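Local coordinates for protein putative transcription regulator (Lactobacillus plantarum WCFS1, PDB 3COL) that probably binds operator DNA as a TetR-family transcription regulator, through an N-terminal helix-turn-helix domain, and pairs with a second copy through its C-terminal helices, at the interface of chains A and B. Sequence-based numbering; all coordinates share one arbitrary frame. Chains: chain A/B, Putative transcription regulator.

Contact 1: the interface of chains A and B. Residues chain A 154, 158, 161, 188, 192; chain B 154, 158, 161, 188, 192.
Helices 152-171 and 182-193 of chain A meet the same two helices of chain B about a two-fold axis, so that several residues touch their own copies. A:Ser161 and B:Ser161 face each other tip to tip, B:Ser161 OG donating a hydrogen bond of 2.9 Å to A:Ser161 OG. Exact symmetry breaks here: the hydroxyl of A:Ser161 is anti to its backbone N (chi1 170°), whereas that of B:Ser161 sits between backbone N and carbonyl carbon (chi1 59°), and these unlike rotamers bring the two oxygens within bonding distance of each other and turn both towards water 1. Water 1 bridges both hydroxyls, at 3.0 Å from A:Ser161 OG and 3.2 Å from B:Ser161 OG. A:Val158 and B:Val158 lie alongside each other and point the same way, touching through their CG2 methyls at 3.9 Å. The methyls of A:Ala192 and B:Ala192 also meet, CB of A:Ala192 lying 3.7 Å from CB of B:Ala192; the small side chain allows B:Met188 CG to come within 3.9 Å of A:Ala192 CB. Each selenomethionine, A:Met188 and B:Met188, then reaches past the partner's alanine to its leucine, A:Leu154 in the case of B:Met188, where B:Met188 SE lies 3.8 Å from the backbone carbonyl O of A:Leu154. Mostly apolar, with a polar serine pair, this axial patch helps to join the two C-terminal helical regions into what is probably the TetR-type dimer.

Contact 2: the interface of chains A and B. Residues chain A 148, 150, 154-155, 158, 193; chain B 162, 184-185, 187-188.
B:Met188, on helix 182-193 of chain B, pushes its selenomethionine side chain between A:Leu150 of the loop preceding helix 152-171 and A:His155 on that helix. Its CG is anti to the backbone N (chi1 168°) and the chain turns at its last torsion (chi3 -86°), which brings the terminal methyl CE over the face of the imidazole, 4.0 Å from the ring centroid in a CH-pi contact. The approach is off-centre, towards the CD2 side: CE of B:Met188 is 3.6 Å from CD2 of A:His155. At the ring's edge, A:His155 NE2 makes a weak hydrogen bond to the backbone O of A:Met193, which may help to steady the imidazole. A:Leu150 crosses the selenomethionine obliquely, its CD1 methyl 3.9 Å from B:Met188 CB, while its other methyl, CD2, turns towards B:Ile185. A:Leu154 meets B:Ile185 at about a right angle, methyl against methyl, with 3.7 Å between the two CD1 atoms. These apolar groups form the tight part of the contact.

The flank formed by A:Lys148 and B:Gln187 is looser. Here the aliphatic part of the lysine passes across the glutamine, CE of A:Lys148 lying 3.8 Å from CG of B:Gln187, and no direct polar bond crosses this patch. The same CE of A:Lys148 also lies 3.9 Å from CA of B:Met188. An alanine in place of A:Lys148 would probably leave B:Gln187 CG and the backbone of B:Met188 without this aliphatic cover, opening a gap at the margin. At the opposite end from the lysine, towards the paired serines, an ordered water links the chains: water 2 is 2.7 Å from the backbone O of A:Leu154 and 3.2 Å from the hydroxyl OG1 of B:Thr162.

Contact 1: the interface of chains A and B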
# COMPACT_ATOMS: atom_id res chain seq x y z
N LEU A 154 -10.46 -4.77 -4.56
CA LEU A 154 -9.81 -3.95 -5.59
C LEU A 154 -10.28 -2.49 -5.60
O LEU A 154 -9.49 -1.57 -5.77
CB LEU A 154 -9.96 -4.53 -7.00
CG LEU A 154 -9.24 -5.82 -7.43
CD1 LEU A 154 -8.79 -5.77 -8.92
CD2 LEU A 154 -8.11 -6.12 -6.60
N VAL A 158 -7.87 0.67 -4.47
CA VAL A 158 -7.61 1.88 -5.22
C VAL A 158 -7.88 3.17 -4.41
O VAL A 158 -7.10 4.13 -4.49
CB VAL A 158 -8.32 1.90 -6.63
CG1 VAL A 158 -9.86 1.97 -6.51
CG2 VAL A 158 -7.84 3.10 -7.42
N SER A 161 -5.06 3.06 -1.42
CA SER A 161 -3.67 3.18 -1.92
C SER A 161 -3.36 4.55 -2.51
O SER A 161 -2.31 5.12 -2.23
CB SER A 161 -3.34 2.07 -2.90
OG SER A 161 -2.10 2.32 -3.53
N MSE A 188 -9.07 10.30 -10.56
CA MSE A 188 -8.36 9.01 -10.76
C MSE A 188 -9.09 7.82 -10.07
O MSE A 188 -9.33 6.79 -10.69
CB MSE A 188 -6.91 9.10 -10.28
CG MSE A 188 -6.32 7.68 -10.01
SE MSE A 188 -4.43 7.77 -9.59
CE MSE A 188 -3.64 7.90 -11.36
N ALA A 192 -11.16 4.78 -11.95
CA ALA A 192 -10.70 3.40 -11.65
C ALA A 192 -11.90 2.53 -11.30
O ALA A 192 -12.06 1.47 -11.86
CB ALA A 192 -9.76 3.40 -10.50
N LEU B 154 1.49 8.60 -8.18
CA LEU B 154 0.08 8.18 -8.16
C LEU B 154 -0.25 7.23 -9.32
O LEU B 154 -0.99 6.28 -9.12
CB LEU B 154 -0.87 9.38 -8.17
CG LEU B 154 -0.94 10.28 -6.92
CD1 LEU B 154 -2.28 11.07 -6.88
CD2 LEU B 154 -0.76 9.54 -5.65
N VAL B 158 -1.15 3.22 -8.59
CA VAL B 158 -2.35 2.49 -8.92
C VAL B 158 -2.02 1.20 -9.69
O VAL B 158 -2.70 0.19 -9.52
CB VAL B 158 -3.42 3.34 -9.66
CG1 VAL B 158 -2.95 3.76 -11.07
CG2 VAL B 158 -4.78 2.60 -9.71
N SER B 161 -0.30 -1.17 -6.72
CA SER B 161 -1.22 -1.59 -5.66
C SER B 161 -2.35 -2.45 -6.20
O SER B 161 -2.72 -3.43 -5.57
CB SER B 161 -1.79 -0.43 -4.83
OG SER B 161 -2.47 0.41 -5.69
N MSE B 188 -9.42 -1.21 -14.92
CA MSE B 188 -9.40 -0.35 -13.75
C MSE B 188 -8.15 0.52 -13.78
O MSE B 188 -8.21 1.71 -13.51
CB MSE B 188 -9.41 -1.21 -12.47
CG MSE B 188 -9.08 -0.40 -11.18
SE MSE B 188 -9.35 -1.40 -9.55
CE MSE B 188 -11.24 -1.10 -9.26
N ALA B 192 -8.03 4.54 -14.44
CA ALA B 192 -7.40 5.37 -13.40
C ALA B 192 -6.40 6.37 -13.97
O ALA B 192 -6.48 7.57 -13.70
CB ALA B 192 -6.77 4.49 -12.32
O HOH W 1 -3.52 3.47 -5.94

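Contact 2: the interface of chains A and B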
# COMPACT_ATOMS: atom_id res chain seq x y z
N LYS A 148 -17.33 -1.16 -11.46
CA LYS A 148 -16.85 -2.36 -12.16
C LYS A 148 -17.13 -3.69 -11.46
O LYS A 148 -17.09 -3.78 -10.23
CB LYS A 148 -15.35 -2.23 -12.42
CG LYS A 148 -15.00 -1.09 -13.41
CD LYS A 148 -13.50 -1.08 -13.76
CE LYS A 148 -13.15 -0.12 -14.89
NZ LYS A 148 -13.29 1.30 -14.38
N LEU A 150 -15.65 -6.04 -10.24
CA LEU A 150 -14.38 -6.48 -9.74
C LEU A 150 -14.53 -6.63 -8.24
O LEU A 150 -15.46 -6.08 -7.64
CB LEU A 150 -13.29 -5.42 -10.04
CG LEU A 150 -12.82 -5.30 -11.51
CD1 LEU A 150 -11.92 -4.09 -11.68
CD2 LEU A 150 -12.12 -6.59 -11.98
N LEU A 154 -10.46 -4.77 -4.56
CA LEU A 154 -9.81 -3.95 -5.59
C LEU A 154 -10.28 -2.49 -5.60
O LEU A 154 -9.49 -1.57 -5.77
CB LEU A 154 -9.96 -4.53 -7.00
CG LEU A 154 -9.24 -5.82 -7.43
CD1 LEU A 154 -8.79 -5.77 -8.92
CD2 LEU A 154 -8.11 -6.12 -6.60
N HIS A 155 -11.59 -2.31 -5.44
CA HIS A 155 -12.20 -1.01 -5.22
C HIS A 155 -11.71 -0.30 -3.95
O HIS A 155 -11.29 0.87 -4.00
CB HIS A 155 -13.72 -1.16 -5.18
CG HIS A 155 -14.32 -1.39 -6.54
ND1 HIS A 155 -14.90 -2.59 -6.91
CD2 HIS A 155 -14.42 -0.58 -7.61
CE1 HIS A 155 -15.33 -2.50 -8.17
NE2 HIS A 155 -15.05 -1.28 -8.60
N VAL A 158 -7.87 0.67 -4.47
CA VAL A 158 -7.61 1.88 -5.22
C VAL A 158 -7.88 3.17 -4.41
O VAL A 158 -7.10 4.13 -4.49
CB VAL A 158 -8.32 1.90 -6.63
CG1 VAL A 158 -9.86 1.97 -6.51
CG2 VAL A 158 -7.84 3.10 -7.42
N MSE A 193 -12.76 3.01 -10.41
CA MSE A 193 -13.93 2.24 -9.92
C MSE A 193 -15.12 2.12 -10.90
O MSE A 193 -15.77 1.08 -10.95
CB MSE A 193 -14.48 2.87 -8.62
CG MSE A 193 -13.48 2.96 -7.44
SE MSE A 193 -14.23 3.91 -5.96
CE MSE A 193 -15.43 2.56 -5.20
N THR B 162 -2.88 -2.10 -7.38
CA THR B 162 -3.97 -2.91 -7.96
C THR B 162 -3.48 -4.34 -8.26
O THR B 162 -4.12 -5.35 -7.89
CB THR B 162 -4.52 -2.26 -9.24
OG1 THR B 162 -5.03 -0.98 -8.89
CG2 THR B 162 -5.67 -3.05 -9.83
N ASP B 184 -9.46 -7.45 -17.63
CA ASP B 184 -10.38 -7.00 -16.56
C ASP B 184 -9.68 -6.05 -15.57
O ASP B 184 -10.24 -5.01 -15.14
CB ASP B 184 -10.95 -8.19 -15.79
CG ASP B 184 -11.85 -9.07 -16.64
OD1 ASP B 184 -12.59 -8.54 -17.49
OD2 ASP B 184 -11.84 -10.31 -16.43
N ILE B 185 -8.48 -6.43 -15.16
CA ILE B 185 -7.73 -5.67 -14.16
C ILE B 185 -7.17 -4.39 -14.81
O ILE B 185 -7.22 -3.32 -14.22
CB ILE B 185 -6.58 -6.53 -13.57
CG1 ILE B 185 -7.11 -7.87 -13.03
CG2 ILE B 185 -5.75 -5.73 -12.48
CD1 ILE B 185 -8.18 -7.75 -11.96
N GLN B 187 -8.42 -2.69 -17.16
CA GLN B 187 -9.45 -1.66 -17.33
C GLN B 187 -9.53 -0.69 -16.13
O GLN B 187 -9.66 0.50 -16.31
CB GLN B 187 -10.79 -2.30 -17.62
CG GLN B 187 -11.82 -1.30 -18.23
CD GLN B 187 -13.18 -1.93 -18.40
OE1 GLN B 187 -13.73 -2.54 -17.47
NE2 GLN B 187 -13.73 -1.80 -19.60
N MSE B 188 -9.42 -1.21 -14.92
CA MSE B 188 -9.40 -0.35 -13.75
C MSE B 188 -8.15 0.52 -13.78
O MSE B 188 -8.21 1.71 -13.51
CB MSE B 188 -9.41 -1.21 -12.47
CG MSE B 188 -9.08 -0.40 -11.18
SE MSE B 188 -9.35 -1.40 -9.55
CE MSE B 188 -11.24 -1.10 -9.26
O HOH W 2 -6.93 -1.90 -6.44

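Contacts 1 and 2 are neighbouring parts of one continuous interface, the centres of their C-alpha atoms about 7 Å apart. A:Leu154, A:Val158 and B:Met188 belong to both, and helices 152-171 and 182-193 supply residues to each. Contact 1 contains the self-pairing residues at the two-fold axis, whereas contact 2 lies to one side and has a twin with the chains exchanged. B:Met188 links them: its backbone and inner side chain pack near the axis while its tip reaches outward. Together they suggest a helical dimerisation surface that would fix how the two DNA-binding regions are disposed.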